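Local coordinates for chemotaxis protein motB (Helicobacter pylori, PDB 3CYP) that forms, with MotA, the stator of the flagellar motor, its periplasmic OmpA-like domain probably fastening the torque-generating machinery to the peptidoglycan cell wall, at residues B[21-26]-B[67-72]; B[27-32]-B[129-134]. All coordinates share one frame; numbering follows the deposited sequence. Where two conformers were deposited one is given.

From the N terminus the chain passes through strand 5-6 into helix 17-30, on which the consecutive segments 21-26 and 27-32 begin, opening both contacts. Contact 1 closes a loop of 40 residues, containing strand 38-44, when helix 58-75 comes back beside 21-26. Contact 2 closes a longer one of 96 residues, when the end of helix 117-131 reaches 27-32. Their segments alternate along the chain, so the loops cross rather than nest. Helix 17-30 is thereby joined to helix 58-75 by one contact and to the C-terminal helix by the other. The two centres lie about 14 Å apart, and Phe131 spans between them, packing on Tyr22 and Ile26.

Contact 1 (B[21-26]-B[67-72]); sequences LYIERI and YRVMKV
Ile23 reaches from helix 17-30 to Val69 and Val72, two residues about one turn apart on helix 58-75, and the contact across the two segments is entirely apolar. The two branches of Ile23 divide the work. The methyl CG2 presses on Val72, 3.5 Å from Val72 CG1, tighter than a usual van der Waals separation, while CD1 at the end of the other branch rests less closely against Val69, 4.1 Å from Val69 CG2. This division follows from the torsions: CG2 of Ile23 lies opposite the backbone nitrogen, CG1 stands beside it (chi1 -65°), and a nearly straight chi2 carries CD1 onward to the second valine. The side chains of Ile23 and Val72 cross at about a right angle. Ile23 CA and Val72 CA, 7.2 Å apart, are the nearest pair of CA atoms across the two segments.

The two helices are successive connections of the OmpA-like α/β fold. Helix 58-75 makes a β-α-β crossover between the parallel strands 38-44 and 83-87, whereas helix 17-30 leads from strand 5-6 to strand 38-44. Phe5 of the first strand touches both Ile23 and Val69, and Leu73 and Ile15 also pack on Ile23, enclosing the buried methyl groups.

Polar bonds flank the apolar join. Tyr22 OH is hydrogen-bonded to the backbone O of Asp3 while its ring meets that of Phe5 edge-to-face, and Arg68 NE bonds to Asp13 O, so each helix is tied to the N-terminal part of the chain.

Within 67-72, Lys71 CG lies 3.6 Å above the plane of the Tyr67 ring, offset toward its rim. Here helix 58-75 also meets the second subunit: Tyr67 packs on Ile74 of the other chain, and Met70 and Lys71 both touch Tyr67 of that chain.

Contact 2 (B[27-32]-B[129-134]); sequences AKIIQK and NEFNPH
Lys28 and Glu130 form a salt bridge between helix 17-30 and the last turn of helix 117-131. Lys28 NZ donates to Glu130 OE1 at 2.9 Å, meeting it on the syn side and 16° out of the carboxylate plane. The lysine is fully extended, with CG opposite the backbone nitrogen (chi1 179°), and its aliphatic end runs close to the same oxygen, whereas the glutamate bends at chi2 (58°) to present its carboxylate. A water adds a second route, accepting from Lys28 NZ at 3.2 Å and donating to Glu130 OE2 at 2.6 Å. Arg25 NE forms a further salt bridge with Glu130 OE2.

Apolar contact adjoins the ion pair. In one of its two conformers Ile29 CG1 approaches the Phe131 ring obliquely, 4.2 Å from Phe131 CE2, though the placement of the isoleucine's end is doubtful. Glu130 CG sits over one face of the Phe131 ring, 3.6 Å above the plane and offset toward the rim. Ile126 and Leu127, earlier on helix 117-131, also touch Ile29, so the C-terminal helix packs against helix 17-30 with more than its last turn.

With both carboxylate oxygens engaged, the rotation of the Glu130 head group is restrained, and the two nearby cations would be expected to favour its ionised form.

Contact 1 (B[21-26]-B[67-72])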
loop_
_atom_site.group_PDB
_atom_site.type_symbol
_atom_site.label_atom_id
_atom_site.label_comp_id
_atom_site.label_asym_id
_atom_site.label_seq_id
_atom_site.Cartn_x
_atom_site.Cartn_y
_atom_site.Cartn_z
ATOM N N LEU B 21 -0.007 -19.382 6.183
ATOM C CA LEU B 21 -0.965 -19.841 7.176
ATOM C C LEU B 21 -1.120 -18.831 8.302
ATOM O O LEU B 21 -2.225 -18.627 8.797
ATOM C CB LEU B 21 -0.532 -21.155 7.796
ATOM C CG LEU B 21 -0.871 -22.377 6.980
ATOM C CD1 LEU B 21 -0.008 -23.543 7.540
ATOM C CD2 LEU B 21 -2.358 -22.641 7.061
ATOM N N TYR B 22 -0.028 -18.215 8.703
ATOM C CA TYR B 22 -0.065 -17.240 9.813
ATOM C C TYR B 22 -0.737 -15.956 9.306
ATOM O O TYR B 22 -1.637 -15.391 9.981
ATOM C CB TYR B 22 1.327 -16.980 10.384
ATOM C CG TYR B 22 1.393 -16.102 11.621
ATOM C CD1 TYR B 22 0.283 -15.879 12.424
ATOM C CD2 TYR B 22 2.588 -15.520 12.005
ATOM C CE1 TYR B 22 0.357 -15.090 13.530
ATOM C CE2 TYR B 22 2.681 -14.701 13.106
ATOM C CZ TYR B 22 1.557 -14.510 13.893
ATOM O OH TYR B 22 1.640 -13.701 14.994
ATOM N N ILE B 23 -0.369 -15.521 8.108
ATOM C CA ILE B 23 -1.059 -14.334 7.523
ATOM C C ILE B 23 -2.572 -14.558 7.422
ATOM O O ILE B 23 -3.374 -13.686 7.706
ATOM C CB ILE B 23 -0.472 -13.956 6.158
ATOM C CG1 ILE B 23 0.972 -13.511 6.294
ATOM C CG2 ILE B 23 -1.305 -12.835 5.484
ATOM C CD1 ILE B 23 1.709 -13.431 4.999
ATOM N N GLU B 24 -2.980 -15.789 7.089
ATOM C CA GLU B 24 -4.395 -16.112 6.980
ATOM C C GLU B 24 -5.090 -15.933 8.331
ATOM O O GLU B 24 -6.253 -15.516 8.384
ATOM C CB GLU B 24 -4.502 -17.578 6.524
ATOM C CG GLU B 24 -5.855 -18.146 6.297
ATOM C CD GLU B 24 -5.710 -19.612 5.865
ATOM O OE1 GLU B 24 -4.895 -19.848 4.946
ATOM O OE2 GLU B 24 -6.360 -20.488 6.474
ATOM N N ARG B 25 -4.425 -16.316 9.424
ATOM C CA ARG B 25 -5.035 -16.154 10.768
ATOM C C ARG B 25 -5.257 -14.681 11.083
ATOM O O ARG B 25 -6.273 -14.273 11.681
ATOM C CB ARG B 25 -4.186 -16.738 11.876
ATOM C CG ARG B 25 -4.034 -18.214 11.863
ATOM C CD ARG B 25 -3.292 -18.699 13.133
ATOM N NE ARG B 25 -4.122 -18.773 14.338
ATOM C CZ ARG B 25 -3.714 -19.330 15.501
ATOM N NH1 ARG B 25 -2.490 -19.813 15.625
ATOM N NH2 ARG B 25 -4.506 -19.401 16.547
ATOM N N ILE B 26 -4.257 -13.889 10.720
ATOM C CA ILE B 26 -4.343 -12.429 10.967
ATOM C C ILE B 26 -5.440 -11.788 10.082
ATOM O O ILE B 26 -6.188 -10.911 10.516
ATOM C CB ILE B 26 -2.953 -11.757 10.759
ATOM C CG1 ILE B 26 -1.960 -12.251 11.839
ATOM C CG2 ILE B 26 -3.066 -10.229 10.715
ATOM C CD1 ILE B 26 -2.321 -11.742 13.267
ATOM N N TYR B 67 4.695 -4.805 1.570
ATOM C CA TYR B 67 3.741 -4.806 0.462
ATOM C C TYR B 67 3.211 -6.225 0.170
ATOM O O TYR B 67 2.021 -6.454 0.023
ATOM C CB TYR B 67 4.407 -4.182 -0.768
ATOM C CG TYR B 67 3.609 -4.351 -2.043
ATOM C CD1 TYR B 67 2.345 -3.788 -2.167
ATOM C CD2 TYR B 67 4.083 -5.123 -3.097
ATOM C CE1 TYR B 67 1.569 -3.968 -3.324
ATOM C CE2 TYR B 67 3.323 -5.290 -4.274
ATOM C CZ TYR B 67 2.077 -4.688 -4.374
ATOM O OH TYR B 67 1.289 -4.808 -5.520
ATOM N N ARG B 68 4.124 -7.194 0.105
ATOM C CA ARG B 68 3.760 -8.563 -0.201
ATOM C C ARG B 68 2.852 -9.149 0.867
ATOM O O ARG B 68 1.886 -9.807 0.545
ATOM C CB ARG B 68 5.013 -9.434 -0.385
ATOM C CG ARG B 68 5.669 -9.129 -1.744
ATOM C CD ARG B 68 6.957 -9.845 -1.996
ATOM N NE ARG B 68 6.995 -11.223 -1.514
ATOM C CZ ARG B 68 6.568 -12.299 -2.176
ATOM N NH1 ARG B 68 5.999 -12.209 -3.373
ATOM N NH2 ARG B 68 6.691 -13.487 -1.624
ATOM N N VAL B 69 3.154 -8.880 2.128
ATOM C CA VAL B 69 2.295 -9.337 3.214
ATOM C C VAL B 69 0.927 -8.687 3.045
ATOM O O VAL B 69 -0.129 -9.322 3.193
ATOM C CB VAL B 69 2.898 -9.087 4.587
ATOM C CG1 VAL B 69 1.831 -9.259 5.690
ATOM C CG2 VAL B 69 4.066 -10.085 4.789
ATOM N N MET B 70 0.918 -7.381 2.788
ATOM C CA MET B 70 -0.363 -6.653 2.592
ATOM C C MET B 70 -1.228 -7.258 1.453
ATOM O O MET B 70 -2.461 -7.419 1.598
ATOM C CB MET B 70 -0.122 -5.158 2.360
ATOM C CG MET B 70 -1.387 -4.384 2.507
ATOM S SD MET B 70 -1.199 -2.653 1.952
ATOM C CE MET B 70 -0.975 -2.868 0.189
ATOM N N LYS B 71 -0.584 -7.600 0.332
ATOM C CA LYS B 71 -1.291 -8.212 -0.793
ATOM C C LYS B 71 -1.935 -9.507 -0.376
ATOM O O LYS B 71 -3.089 -9.778 -0.730
ATOM C CB LYS B 71 -0.343 -8.521 -1.950
ATOM C CG LYS B 71 0.128 -7.314 -2.678
ATOM C CD LYS B 71 0.443 -7.667 -4.125
ATOM C CE LYS B 71 1.677 -8.470 -4.252
ATOM N NZ LYS B 71 1.885 -8.749 -5.739
ATOM N N VAL B 72 -1.209 -10.314 0.424
ATOM C CA VAL B 72 -1.778 -11.560 0.933
ATOM C C VAL B 72 -2.971 -11.351 1.831
ATOM O O VAL B 72 -4.010 -11.998 1.679
ATOM C CB VAL B 72 -0.747 -12.466 1.593
ATOM C CG1 VAL B 72 -1.447 -13.732 2.127
ATOM C CG2 VAL B 72 0.314 -12.847 0.553
#

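Contact 2 (B[27-32]-B[129-134])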
loop_
_atom_site.group_PDB
_atom_site.type_symbol
_atom_site.label_atom_id
_atom_site.label_comp_id
_atom_site.label_asym_id
_atom_site.label_seq_id
_atom_site.Cartn_x
_atom_site.Cartn_y
_atom_site.Cartn_z
ATOM N N ALA B 27 -5.583 -12.226 8.830
ATOM C CA ALA B 27 -6.682 -11.757 7.956
ATOM C C ALA B 27 -8.008 -12.083 8.583
ATOM O O ALA B 27 -8.916 -11.255 8.594
ATOM C CB ALA B 27 -6.562 -12.387 6.528
ATOM N N LYS B 28 -8.121 -13.292 9.135
ATOM C CA LYS B 28 -9.332 -13.711 9.788
ATOM C C LYS B 28 -9.723 -12.738 10.877
ATOM O O LYS B 28 -10.886 -12.319 10.949
ATOM C CB LYS B 28 -9.149 -15.110 10.377
ATOM C CG LYS B 28 -10.367 -15.652 11.117
ATOM C CD LYS B 28 -9.993 -17.020 11.708
ATOM C CE LYS B 28 -11.104 -17.599 12.582
ATOM N NZ LYS B 28 -10.595 -18.788 13.362
ATOM N N ILE B 29 -8.780 -12.425 11.754
ATOM C CA ILE B 29 -9.036 -11.536 12.893
ATOM C C ILE B 29 -9.359 -10.132 12.400
ATOM O O ILE B 29 -10.211 -9.449 12.960
ATOM C CB ILE B 29 -7.813 -11.465 13.857
ATOM C CG1 ILE B 29 -7.691 -12.743 14.712
ATOM C CG2 ILE B 29 -7.867 -10.258 14.765
ATOM C CD1 ILE B 29 -8.959 -13.546 14.817
ATOM N N ILE B 30 -8.618 -9.677 11.377
ATOM C CA ILE B 30 -8.850 -8.319 10.881
ATOM C C ILE B 30 -10.291 -8.133 10.448
ATOM O O ILE B 30 -10.901 -7.109 10.737
ATOM C CB ILE B 30 -7.869 -7.922 9.790
ATOM C CG1 ILE B 30 -6.475 -7.807 10.369
ATOM C CG2 ILE B 30 -8.310 -6.617 9.112
ATOM C CD1 ILE B 30 -5.338 -7.687 9.351
ATOM N N GLN B 31 -10.864 -9.124 9.775
ATOM C CA GLN B 31 -12.214 -8.996 9.283
ATOM C C GLN B 31 -13.262 -8.960 10.399
ATOM O O GLN B 31 -14.411 -8.587 10.139
ATOM C CB GLN B 31 -12.483 -10.117 8.293
ATOM C CG GLN B 31 -11.604 -9.997 7.089
ATOM C CD GLN B 31 -11.779 -11.117 6.127
ATOM O OE1 GLN B 31 -12.792 -11.174 5.418
ATOM N NE2 GLN B 31 -10.761 -11.966 6.015
ATOM N N LYS B 32 -12.877 -9.357 11.613
ATOM C CA LYS B 32 -13.774 -9.323 12.781
ATOM C C LYS B 32 -13.771 -7.961 13.481
ATOM O O LYS B 32 -14.648 -7.688 14.311
ATOM C CB LYS B 32 -13.369 -10.399 13.791
ATOM C CG LYS B 32 -13.553 -11.827 13.278
ATOM C CD LYS B 32 -13.157 -12.823 14.325
ATOM C CE LYS B 32 -13.140 -14.247 13.741
ATOM N NZ LYS B 32 -14.493 -14.781 13.637
ATOM N N ASN B 129 -9.414 -14.540 21.506
ATOM C CA ASN B 129 -10.263 -15.629 21.023
ATOM C C ASN B 129 -9.545 -16.468 19.973
ATOM O O ASN B 129 -9.651 -17.698 19.948
ATOM C CB ASN B 129 -11.559 -15.105 20.426
ATOM C CG ASN B 129 -12.465 -14.461 21.450
ATOM O OD1 ASN B 129 -13.384 -13.730 21.088
ATOM N ND2 ASN B 129 -12.214 -14.719 22.715
ATOM N N GLU B 130 -8.794 -15.811 19.105
ATOM C CA GLU B 130 -8.046 -16.537 18.081
ATOM C C GLU B 130 -6.785 -17.226 18.618
ATOM O O GLU B 130 -6.513 -18.381 18.262
ATOM C CB GLU B 130 -7.624 -15.590 16.961
ATOM C CG GLU B 130 -6.832 -16.251 15.824
ATOM C CD GLU B 130 -7.592 -17.393 15.150
ATOM O OE1 GLU B 130 -8.846 -17.383 15.151
ATOM O OE2 GLU B 130 -6.943 -18.297 14.596
ATOM N N PHE B 131 -5.986 -16.518 19.420
ATOM C CA PHE B 131 -4.634 -16.965 19.742
ATOM C C PHE B 131 -4.530 -17.587 21.141
ATOM O O PHE B 131 -3.503 -18.193 21.445
ATOM C CB PHE B 131 -3.623 -15.812 19.534
ATOM C CG PHE B 131 -3.448 -15.423 18.080
ATOM C CD1 PHE B 131 -2.658 -16.186 17.209
ATOM C CD2 PHE B 131 -4.113 -14.321 17.550
ATOM C CE1 PHE B 131 -2.537 -15.848 15.882
ATOM C CE2 PHE B 131 -3.982 -13.987 16.221
ATOM C CZ PHE B 131 -3.189 -14.752 15.381
ATOM N N ASN B 132 -5.597 -17.466 21.942
ATOM C CA ASN B 132 -5.695 -18.117 23.251
ATOM C C ASN B 132 -7.139 -18.595 23.463
ATOM O O ASN B 132 -7.836 -18.153 24.372
ATOM C CB ASN B 132 -5.250 -17.162 24.364
ATOM C CG ASN B 132 -5.060 -17.871 25.695
ATOM O OD1 ASN B 132 -6.015 -18.362 26.291
ATOM N ND2 ASN B 132 -3.822 -17.936 26.157
ATOM N N PRO B 133 -7.610 -19.524 22.591
ATOM C CA PRO B 133 -9.046 -19.855 22.440
ATOM C C PRO B 133 -9.923 -20.121 23.682
ATOM O O PRO B 133 -11.067 -19.632 23.750
ATOM C CB PRO B 133 -9.028 -21.103 21.547
ATOM C CG PRO B 133 -7.734 -21.113 20.898
ATOM C CD PRO B 133 -6.762 -20.329 21.690
ATOM N N HIS B 134 -9.420 -20.907 24.624
ATOM C CA HIS B 134 -10.208 -21.272 25.809
ATOM C C HIS B 134 -9.908 -20.331 26.969
ATOM O O HIS B 134 -9.701 -19.130 26.769
ATOM C CB HIS B 134 -9.910 -22.714 26.239
ATOM C CG HIS B 134 -10.577 -23.756 25.393
ATOM N ND1 HIS B 134 -10.342 -25.108 25.564
ATOM C CD2 HIS B 134 -11.459 -23.652 24.369
ATOM C CE1 HIS B 134 -11.052 -25.790 24.682
ATOM N NE2 HIS B 134 -11.733 -24.929 23.937
HETATM O O HOH W 1 -7.728 -19.939 12.744
#